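Local coordinates for mandelate racemase/muconate lactonizing protein (Alicyclobacillus acidocaldarius LAA1, PDB 3QLD) that is of unknown function but belongs to the enolase superfamily, with an N-terminal domain of the mandelate racemase/muconate lactonizing type and a TIM-barrel-like C-terminal domain, at residues Arg210-Asp213 with Ala214-Leu217; Ala64-Met67 with Leu68-Leu72; Thr123-Leu127 with Val128-Gly132; Leu284-Ala287 with Gly288-Gly291; Leu324-Ser327 with Asp328-Phe331. All coordinates share one frame; numbering follows the deposited sequence.

Contact 1 of 5, residues Arg210-Asp213 with Ala214-Leu217. With SO4 (sulfate ion), chain F.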
# COMPACT_ATOMS: atom_id res chain seq x y z
N ARG A 210 -11.18 21.92 -18.63
CA ARG A 210 -10.65 23.27 -18.89
C ARG A 210 -11.80 24.32 -18.96
O ARG A 210 -11.64 25.46 -18.55
CB ARG A 210 -9.88 23.27 -20.20
CG ARG A 210 -9.50 24.74 -20.77
CD ARG A 210 -8.45 25.61 -19.96
NE ARG A 210 -8.18 26.84 -20.73
CZ ARG A 210 -8.21 28.09 -20.24
NH1 ARG A 210 -8.48 28.32 -18.95
NH2 ARG A 210 -7.95 29.12 -21.06
N GLN A 211 -12.97 23.88 -19.43
CA GLN A 211 -14.19 24.77 -19.51
C GLN A 211 -14.57 25.22 -18.10
O GLN A 211 -15.20 26.31 -17.91
CB GLN A 211 -15.37 24.04 -20.14
CG GLN A 211 -15.35 23.61 -21.64
CD GLN A 211 -16.54 22.62 -21.99
OE1 GLN A 211 -17.59 22.63 -21.34
NE2 GLN A 211 -16.33 21.74 -22.98
N LEU A 212 -14.20 24.40 -17.12
CA LEU A 212 -14.46 24.72 -15.74
C LEU A 212 -13.66 25.86 -15.16
O LEU A 212 -14.05 26.43 -14.15
CB LEU A 212 -14.43 23.48 -14.80
CG LEU A 212 -15.32 22.31 -15.24
CD1 LEU A 212 -15.08 21.18 -14.19
CD2 LEU A 212 -16.82 22.70 -15.27
N ASP A 213 -12.56 26.25 -15.79
CA ASP A 213 -11.76 27.36 -15.28
C ASP A 213 -12.58 28.65 -15.23
O ASP A 213 -12.24 29.57 -14.47
CB ASP A 213 -10.57 27.60 -16.23
CG ASP A 213 -9.42 26.62 -15.99
OD1 ASP A 213 -9.44 25.85 -14.99
OD2 ASP A 213 -8.49 26.61 -16.84
N ALA A 214 -13.65 28.71 -16.01
CA ALA A 214 -14.43 29.97 -16.07
C ALA A 214 -15.15 30.27 -14.72
O ALA A 214 -15.55 31.42 -14.48
CB ALA A 214 -15.38 29.94 -17.22
N TYR A 215 -15.27 29.25 -13.84
CA TYR A 215 -16.05 29.37 -12.61
C TYR A 215 -15.34 29.61 -11.32
O TYR A 215 -16.01 29.63 -10.25
CB TYR A 215 -17.05 28.19 -12.51
CG TYR A 215 -17.79 28.03 -13.79
CD1 TYR A 215 -18.69 29.01 -14.23
CD2 TYR A 215 -17.58 26.94 -14.62
CE1 TYR A 215 -19.37 28.88 -15.45
CE2 TYR A 215 -18.22 26.81 -15.82
CZ TYR A 215 -19.12 27.80 -16.23
OH TYR A 215 -19.78 27.66 -17.44
N ASP A 216 -14.01 29.73 -11.41
CA ASP A 216 -13.14 30.04 -10.29
C ASP A 216 -13.32 29.10 -9.07
O ASP A 216 -13.45 29.56 -7.95
CB ASP A 216 -13.31 31.54 -9.89
CG ASP A 216 -13.13 32.48 -11.09
OD1 ASP A 216 -12.65 32.06 -12.20
OD2 ASP A 216 -13.47 33.68 -10.91
N LEU A 217 -13.30 27.78 -9.33
CA LEU A 217 -13.32 26.74 -8.27
C LEU A 217 -12.10 26.89 -7.43
O LEU A 217 -11.05 27.20 -7.94
CB LEU A 217 -13.34 25.33 -8.95
CG LEU A 217 -14.55 24.98 -9.78
CD1 LEU A 217 -14.32 23.69 -10.58
CD2 LEU A 217 -15.80 24.82 -8.88
S SO4 F . -8.04 32.11 -18.65
O1 SO4 F . -8.68 31.10 -17.78
O2 SO4 F . -9.05 32.66 -19.57
O3 SO4 F . -7.44 33.13 -17.80
O4 SO4 F . -7.00 31.45 -19.42
O HOH W 1 -12.50 27.06 -11.91

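Contact 2 of 5, residues Ala64-Met67 with Leu68-Leu72. With SO4 (sulfate ion), chain E.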
# COMPACT_ATOMS: atom_id res chain seq x y z
N ALA A 64 -6.41 -3.52 9.27
CA ALA A 64 -5.81 -2.64 10.29
C ALA A 64 -5.88 -3.33 11.70
O ALA A 64 -4.97 -3.24 12.50
CB ALA A 64 -6.59 -1.22 10.29
N TRP A 65 -6.97 -4.02 11.97
CA TRP A 65 -7.11 -4.68 13.28
C TRP A 65 -5.99 -5.68 13.46
O TRP A 65 -5.24 -5.68 14.46
CB TRP A 65 -8.49 -5.36 13.32
CG TRP A 65 -8.70 -6.12 14.63
CD1 TRP A 65 -8.48 -7.48 14.88
CD2 TRP A 65 -9.08 -5.54 15.87
NE1 TRP A 65 -8.74 -7.75 16.23
CE2 TRP A 65 -9.12 -6.58 16.85
CE3 TRP A 65 -9.43 -4.22 16.25
CZ2 TRP A 65 -9.51 -6.35 18.18
CZ3 TRP A 65 -9.82 -4.00 17.57
CH2 TRP A 65 -9.86 -5.05 18.51
N VAL A 66 -5.76 -6.55 12.46
CA VAL A 66 -4.69 -7.55 12.64
C VAL A 66 -3.31 -6.98 12.58
O VAL A 66 -2.40 -7.51 13.16
CB VAL A 66 -4.83 -8.81 11.64
CG1 VAL A 66 -6.12 -9.54 11.92
CG2 VAL A 66 -4.75 -8.41 10.19
N MSE A 67 -3.12 -5.94 11.77
CA MSE A 67 -1.86 -5.22 11.73
C MSE A 67 -1.59 -4.69 13.17
O MSE A 67 -0.47 -4.83 13.68
CB MSE A 67 -2.00 -4.10 10.65
CG MSE A 67 -0.78 -3.17 10.40
SE MSE A 67 0.94 -4.00 10.07
CE MSE A 67 0.30 -5.26 8.83
N LEU A 68 -2.60 -4.11 13.79
CA LEU A 68 -2.37 -3.52 15.17
C LEU A 68 -2.06 -4.61 16.21
O LEU A 68 -1.04 -4.59 16.86
CB LEU A 68 -3.57 -2.68 15.60
CG LEU A 68 -3.62 -1.36 14.83
CD1 LEU A 68 -5.02 -0.76 14.91
CD2 LEU A 68 -2.52 -0.33 15.32
N VAL A 69 -2.93 -5.60 16.29
CA VAL A 69 -2.77 -6.69 17.25
C VAL A 69 -1.50 -7.48 17.07
O VAL A 69 -0.81 -7.73 18.09
CB VAL A 69 -4.01 -7.62 17.16
CG1 VAL A 69 -3.87 -8.95 18.02
CG2 VAL A 69 -5.32 -6.86 17.47
N HIS A 70 -1.20 -7.92 15.84
CA HIS A 70 -0.17 -8.92 15.67
C HIS A 70 1.18 -8.33 15.24
O HIS A 70 2.17 -9.07 15.26
CB HIS A 70 -0.66 -10.06 14.74
CG HIS A 70 -1.82 -10.82 15.30
ND1 HIS A 70 -1.68 -11.70 16.36
CD2 HIS A 70 -3.14 -10.83 14.99
CE1 HIS A 70 -2.85 -12.23 16.66
NE2 HIS A 70 -3.77 -11.70 15.86
N HIS A 71 1.24 -7.04 14.89
CA HIS A 71 2.46 -6.46 14.39
C HIS A 71 2.93 -5.14 15.00
O HIS A 71 4.10 -5.04 15.47
CB HIS A 71 2.38 -6.29 12.86
CG HIS A 71 2.09 -7.57 12.17
ND1 HIS A 71 3.10 -8.43 11.79
CD2 HIS A 71 0.92 -8.24 11.98
CE1 HIS A 71 2.56 -9.54 11.28
NE2 HIS A 71 1.24 -9.46 11.41
N LEU A 72 2.04 -4.15 14.98
CA LEU A 72 2.40 -2.82 15.45
C LEU A 72 2.43 -2.71 16.98
O LEU A 72 3.43 -2.25 17.50
CB LEU A 72 1.49 -1.74 14.83
CG LEU A 72 1.40 -1.73 13.31
CD1 LEU A 72 0.72 -0.38 12.92
CD2 LEU A 72 2.78 -1.81 12.72
S SO4 E . -7.80 -11.42 16.44
O1 SO4 E . -8.22 -10.36 17.38
O2 SO4 E . -7.50 -10.89 15.11
O3 SO4 E . -6.58 -12.07 16.95
O4 SO4 E . -8.92 -12.37 16.34

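Contact 3 of 5, residues Thr123-Leu127 with Val128-Gly132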
# COMPACT_ATOMS: atom_id res chain seq x y z
N THR A 123 1.21 15.70 30.48
CA THR A 123 1.85 16.98 30.77
C THR A 123 0.83 18.10 30.99
O THR A 123 1.21 19.21 31.30
CB THR A 123 2.88 17.43 29.66
OG1 THR A 123 2.20 17.79 28.46
CG2 THR A 123 4.01 16.37 29.41
N GLY A 124 -0.46 17.79 30.84
CA GLY A 124 -1.55 18.76 31.00
C GLY A 124 -1.43 19.97 30.06
O GLY A 124 -1.81 21.09 30.41
N GLN A 125 -0.91 19.75 28.86
CA GLN A 125 -0.78 20.82 27.87
C GLN A 125 -1.74 20.59 26.72
O GLN A 125 -1.91 19.45 26.31
CB GLN A 125 0.65 20.82 27.34
CG GLN A 125 1.68 21.20 28.40
CD GLN A 125 2.95 21.77 27.80
OE1 GLN A 125 3.39 21.35 26.73
NE2 GLN A 125 3.55 22.73 28.50
N PRO A 126 -2.40 21.66 26.24
CA PRO A 126 -3.22 21.53 25.05
C PRO A 126 -2.45 20.84 23.90
O PRO A 126 -1.32 21.24 23.54
CB PRO A 126 -3.55 22.98 24.69
CG PRO A 126 -3.68 23.68 26.09
CD PRO A 126 -2.63 22.95 26.95
N LEU A 127 -3.03 19.77 23.36
CA LEU A 127 -2.43 19.05 22.22
C LEU A 127 -2.17 19.98 21.04
O LEU A 127 -1.10 19.94 20.46
CB LEU A 127 -3.28 17.83 21.79
CG LEU A 127 -2.73 17.03 20.58
CD1 LEU A 127 -1.27 16.52 20.79
CD2 LEU A 127 -3.62 15.84 20.36
N VAL A 128 -3.12 20.85 20.71
CA VAL A 128 -2.91 21.79 19.60
C VAL A 128 -1.64 22.76 19.68
O VAL A 128 -0.88 22.92 18.71
CB VAL A 128 -4.20 22.53 19.24
CG1 VAL A 128 -4.58 23.55 20.34
CG2 VAL A 128 -4.03 23.25 17.89
N GLY A 129 -1.39 23.33 20.87
CA GLY A 129 -0.19 24.15 21.11
C GLY A 129 1.05 23.29 21.03
O GLY A 129 2.15 23.74 20.64
N LEU A 130 0.88 22.02 21.39
CA LEU A 130 2.01 21.11 21.36
C LEU A 130 2.51 20.91 19.94
O LEU A 130 3.71 20.78 19.72
CB LEU A 130 1.64 19.78 22.01
CG LEU A 130 1.69 19.71 23.53
CD1 LEU A 130 2.02 18.31 23.88
CD2 LEU A 130 2.76 20.63 24.14
N LEU A 131 1.56 20.88 18.99
CA LEU A 131 1.84 20.75 17.55
C LEU A 131 1.99 22.09 16.80
O LEU A 131 2.18 22.08 15.59
CB LEU A 131 0.73 19.95 16.87
CG LEU A 131 0.56 18.53 17.46
CD1 LEU A 131 -0.85 18.04 17.25
CD2 LEU A 131 1.58 17.61 16.90
N GLY A 132 1.90 23.23 17.50
CA GLY A 132 2.08 24.52 16.81
C GLY A 132 0.85 25.03 16.05
O GLY A 132 0.95 25.79 15.08

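Contact 4 of 5, residues Leu284-Ala287 with Gly288-Gly291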
# COMPACT_ATOMS: atom_id res chain seq x y z
N LEU A 284 3.16 19.45 5.61
CA LEU A 284 2.85 20.87 5.51
C LEU A 284 4.12 21.70 5.18
O LEU A 284 4.02 22.70 4.48
CB LEU A 284 2.21 21.37 6.81
CG LEU A 284 0.81 20.83 7.09
CD1 LEU A 284 0.16 21.50 8.32
CD2 LEU A 284 -0.10 20.96 5.85
N ASP A 285 5.26 21.28 5.71
CA ASP A 285 6.55 21.93 5.40
C ASP A 285 6.76 21.90 3.92
O ASP A 285 7.03 22.93 3.29
CB ASP A 285 7.74 21.20 6.06
CG ASP A 285 8.01 21.71 7.45
OD1 ASP A 285 7.43 22.75 7.80
OD2 ASP A 285 8.79 21.07 8.21
N VAL A 286 6.69 20.69 3.37
CA VAL A 286 6.93 20.49 1.94
C VAL A 286 5.89 21.18 1.07
O VAL A 286 6.25 21.75 0.01
CB VAL A 286 7.06 18.97 1.55
CG1 VAL A 286 7.14 18.78 -0.03
CG2 VAL A 286 8.29 18.33 2.19
N ALA A 287 4.61 21.17 1.47
CA ALA A 287 3.57 21.86 0.66
C ALA A 287 3.78 23.40 0.65
O ALA A 287 3.65 24.09 -0.41
CB ALA A 287 2.19 21.52 1.12
N GLY A 288 4.08 23.94 1.83
CA GLY A 288 4.37 25.40 1.96
C GLY A 288 5.60 25.79 1.11
O GLY A 288 5.52 26.77 0.39
N GLU A 289 6.70 25.03 1.17
CA GLU A 289 7.93 25.29 0.35
C GLU A 289 7.57 25.31 -1.16
O GLU A 289 8.14 26.09 -1.97
CB GLU A 289 9.00 24.20 0.53
CG GLU A 289 9.67 24.00 1.89
CD GLU A 289 10.30 22.56 2.06
OE1 GLU A 289 10.94 22.01 1.11
OE2 GLU A 289 10.15 21.95 3.17
N ALA A 290 6.65 24.43 -1.53
CA ALA A 290 6.18 24.31 -2.90
C ALA A 290 5.10 25.30 -3.33
O ALA A 290 4.70 25.27 -4.46
CB ALA A 290 5.72 22.86 -3.17
N GLY A 291 4.60 26.15 -2.46
CA GLY A 291 3.54 27.06 -2.91
C GLY A 291 2.12 26.49 -2.94
O GLY A 291 1.18 27.15 -3.39

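Contact 5 of 5, residues Leu324-Ser327 with Asp328-Phe331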
# COMPACT_ATOMS: atom_id res chain seq x y z
N LEU A 324 -14.57 18.50 8.04
CA LEU A 324 -14.92 17.86 9.32
C LEU A 324 -16.00 18.74 9.93
O LEU A 324 -15.69 19.83 10.33
CB LEU A 324 -13.72 17.83 10.27
CG LEU A 324 -12.56 16.90 9.84
CD1 LEU A 324 -11.36 17.11 10.72
CD2 LEU A 324 -13.01 15.43 9.93
N GLY A 325 -17.24 18.26 9.91
CA GLY A 325 -18.39 19.01 10.35
C GLY A 325 -18.91 18.50 11.68
O GLY A 325 -18.30 17.65 12.31
N PRO A 326 -20.04 19.03 12.12
CA PRO A 326 -20.54 18.61 13.45
C PRO A 326 -20.91 17.13 13.53
O PRO A 326 -21.41 16.56 12.53
CB PRO A 326 -21.79 19.47 13.64
CG PRO A 326 -21.56 20.68 12.75
CD PRO A 326 -20.92 20.03 11.50
N SER A 327 -20.68 16.52 14.72
CA SER A 327 -20.99 15.11 15.02
C SER A 327 -22.35 14.70 14.52
O SER A 327 -22.56 13.60 14.02
CB SER A 327 -21.11 14.90 16.55
OG SER A 327 -19.90 15.08 17.21
N ASP A 328 -23.31 15.59 14.73
CA ASP A 328 -24.68 15.23 14.57
C ASP A 328 -25.11 15.09 13.11
O ASP A 328 -26.18 14.55 12.84
CB ASP A 328 -25.59 16.19 15.36
CG ASP A 328 -25.60 17.62 14.80
OD1 ASP A 328 -24.99 17.89 13.74
OD2 ASP A 328 -26.22 18.49 15.46
N ARG A 329 -24.28 15.55 12.15
CA ARG A 329 -24.63 15.39 10.73
C ARG A 329 -24.56 13.89 10.38
O ARG A 329 -25.16 13.42 9.39
CB ARG A 329 -23.71 16.22 9.81
CG ARG A 329 -23.94 17.77 9.93
CD ARG A 329 -23.81 18.53 8.57
NE ARG A 329 -24.46 17.82 7.45
CZ ARG A 329 -25.36 18.34 6.61
NH1 ARG A 329 -25.76 19.61 6.73
NH2 ARG A 329 -25.89 17.57 5.64
N TYR A 330 -23.85 13.16 11.23
CA TYR A 330 -23.46 11.79 10.91
C TYR A 330 -24.05 10.74 11.90
O TYR A 330 -24.52 9.69 11.45
CB TYR A 330 -21.93 11.67 10.77
CG TYR A 330 -21.08 12.77 10.04
CD1 TYR A 330 -21.17 13.02 8.64
CD2 TYR A 330 -20.11 13.48 10.76
CE1 TYR A 330 -20.30 14.03 7.99
CE2 TYR A 330 -19.27 14.45 10.14
CZ TYR A 330 -19.34 14.72 8.77
OH TYR A 330 -18.42 15.69 8.27
N PHE A 331 -24.06 11.05 13.21
CA PHE A 331 -24.47 10.07 14.25
C PHE A 331 -25.50 10.56 15.28
O PHE A 331 -25.26 11.57 15.92
CB PHE A 331 -23.25 9.69 15.06
CG PHE A 331 -22.10 9.17 14.25
CD1 PHE A 331 -22.15 7.89 13.72
CD2 PHE A 331 -20.93 9.93 14.09
CE1 PHE A 331 -21.08 7.37 12.98
CE2 PHE A 331 -19.84 9.42 13.36
CZ PHE A 331 -19.93 8.12 12.79

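Contact 1 of 5, residues Arg210-Asp213 with Ala214-Leu217
Leu-212 meets Leu-217 and Tyr-215 on the packed side of the turn that ends helix 206-211. CB of Leu-212 lies 4.2 Å from CD1 of Leu-217. CD2 of Leu-212 stands 4.4 Å from CD2 of Tyr-215. Ile-181 of helix 178-187 covers Leu-212 and Tyr-215, and strand 192-196 takes Leu-217. The turn thus joins an outer helix of the TIM-barrel-like domain to the chain that leads into strand 220-221.

The backbone leaves the helix through a 3-10 turn. Tyr-215 N donates to Leu-212 O at 3.1 Å. The bond is nearly straight, but the N-H comes from above the carbonyl plane. Leu-212 O also takes a bond from a water at 2.8 Å, and this water accepts from Leu-217 N. The tyrosine CG lies beside its own backbone N (chi1 -49°), which turns the ring back along the carbonyls of Gln-211 and Leu-212. CB of Ala-214 sits above the centre of one ring face.

The other side is polar and more open to solvent, with Arg-210 exposed. Its NH1 forms a salt bridge to OD2 of Asp-213 at 2.7 Å. OD2 lies near the guanidinium plane and accepts through its anti lone pair. A sulfate ion, probably from the crystallisation liquor, lies at the guanidinium edge. It takes NH1 on O1 and NH2 on O4, each at 3.0 Å. Asp-213 also bonds to Thr-241 OG1 and Arg-240 N. NH1 is therefore shared between two anions, and the carboxylate, with several donors around it, is probably ionised.

Contact 2 of 5, residues Ala64-Met67 with Leu68-Leu72
Met-67 O is gripped by two backbone donors of the next turn. Leu-72 N reaches it at 2.9 Å with a fairly straight bond, and His-71 N reaches it at 3.0 Å with a weak, bent one. The five-residue step marks a wider pi-type turn inside helix 61-80, a helix of the N-terminal domain. Upstream, Leu-68, Val-69 and His-70 keep the usual four-residue spacing.

Met-67 is modelled as selenomethionine. Its chain starts with CG anti to the backbone N (chi1 -180°) and then bends twice, which lays SE beside the widened turn. SE touches CD2 of Leu-72 at 3.9 Å and CB of His-71 at the same distance. It approaches the imidazole only obliquely. The polar ends of His-71 belong to the dimer interface: ND1 bonds to Glu-53 and NE2 to Asp-62, both of the second subunit.

On another side of the helix, Val-69 and Trp-65 pack one turn apart. CG2 of Val-69 sits over the indole face in a CH-pi contact, 3.9 Å from the centroid of the five-membered ring. Leu-8 of strand 3-15 covers both residues. CG1 of Val-69 lies over the ring of His-70. A sulfate ion, probably from the crystallisation liquor, bridges the edges of the Trp-65 and His-70 rings. Trp-65 NE1 donates to its O1 at 2.9 Å, and His-384 NE2, from the C-terminal histidine tag, also bonds to the ion. His-70 completes the bridge, with NE2 giving its N-H to sulfate O3 at 3.0 Å.

Contact 3 of 5, residues Thr123-Leu127 with Val128-Gly132
Leu-127 and Leu-131 are brought together by different first torsions. In Leu-127, CG stands anti to the backbone N (chi1 179°) and leans forward along the chain. In Leu-131, CG lies beside the backbone N (chi1 -58°) and leans back. Their CD1 atoms meet at 3.9 Å, one turn apart. The turn is the short helix 127-130, with Pro-126 at its N-cap position and a Schellman motif at Gly-132.

Two backbone bonds hold the turn. Leu-130 N donates to Pro-126 O at 3.2 Å, and Leu-131 N donates to Leu-127 O at 3.2 Å. Both are somewhat bent. A third bond, from Gly-132 N to Gly-129 O, belongs to the C-terminal cap. The positive phi of Gly-132 suits glycine.

The leucine pair faces inward. Trp-116 of helix 105-123 and Phe-277 of helix 277-289 touch both leucines, and Ile-311 of helix 303-313 packs on Leu-131. The contact thus lies where the N-terminal domain meets helices of the barrel-like domain. Val-128 also packs on Ile-311, and Leu-127 has backbone bonding with Cys-353.

The outer side is more exposed. Leu-130 points back to the loop, and Tyr-119 lies against its side chain. CB of Gln-125 approaches CD2 of Leu-130 at 3.8 Å. The placing of the glutamine amide is doubtful, as it comes too close to that methyl. Closer to the helix, CG of Leu-130 rests 3.4 Å from Pro-126 O.

Contact 4 of 5, residues Leu284-Ala287 with Gly288-Gly291
Glu-289 folds back along its helix and lays its side chain over the backbone of Asp-285 and Val-286. CG lies beside its own backbone N (chi1 -65°), and the chain runs extended from there. CG comes to 3.2 Å from Asp-285 O. OE2 lies 3.3 Å from the same Asp-285 O, acceptor against acceptor and not a hydrogen bond, and 3.8 Å from CB of Asp-285. The side chains of Val-286 and Glu-289 cross at a slant, with CG2 of Val-286 4.2 Å from OE2 of Glu-289. The two acids keep their charges apart: OD2 of Asp-285 is 5.3 Å from OE2 of Glu-289, with no contact between them. Their like charges would probably still disfavour a closer approach.

These residues form the last turns of helix 277-289. Gly-288 N, Glu-289 N and Ala-290 N bond to the carbonyls four residues back. The helix ends in a Schellman motif at Gly-291, whose phi is positive and whose N donates to Gly-288 O at 3.1 Å.

Val-286 and Ala-290 line the side toward helix 252-261. Val-286 packs on Val-252 and Leu-255, and Ala-290 on Ala-259. Ala-287 turns to Met-292 and Leu-317 instead. CB of Ala-290 rests 3.4 Å from Val-286 O.

Contact 5 of 5, residues Leu324-Ser327 with Asp328-Phe331
Tyr-330 reaches back over the turn to Gly-325. Its CB lies 3.8 Å from Ser-327 O. CG sits beside the backbone N (chi1 -41°), which carries the ring back along the preceding carbonyls. CD2 passes Pro-326 O at 3.8 Å, and CE2 comes to 4.0 Å from Gly-325 O. At the tip, OH accepts a hydrogen bond from Gly-325 N at 3.3 Å. CB of Arg-329 covers part of one ring face.

The backbone beneath is a tight turn without a regular helix. Ser-327 O accepts from two donors, Tyr-330 N and Phe-331 N, each at 3.1 Å. The first N-H comes from above the carbonyl plane and the second lies in it. Arg-329 N bonds to Pro-326 O. CG of Arg-329 runs beside CD of Pro-326 at 4.1 Å. Ser-327 OG is held from outside the turn by Ile-340 N and Asp-334.

The turn lies in the loop between helix 303-313 and strand 347-349 of the barrel-like domain. Arg-306 of that helix bonds weakly to the tyrosine OH, and the ring of Tyr-300 meets the tyrosine ring. Phe-331 packs on Leu-13 and Leu-15 of strand 3-15, in the N-terminal domain.

Along the chain the contacts come in the order 2, 3, 1, 4, 5, each closing before the next opens. Contacts 2 and 3 belong to the N-terminal domain, about 28 Å apart between centres. Contacts 1, 4 and 5 belong to the barrel-like domain. No two touch. Contacts 3 and 4 come nearest, about 8 Å between closest atoms, and helix 277-289, which carries contact 4, also packs on contact 3. Contacts 1 and 2 are the farthest pair, with centres 45 Å apart on opposite sides of the chain's centre. Contacts 3 and 5 each join the two domains, contact 2 faces the second subunit, and contact 1 lies farthest from the chain's centre, about 27 Å between centres.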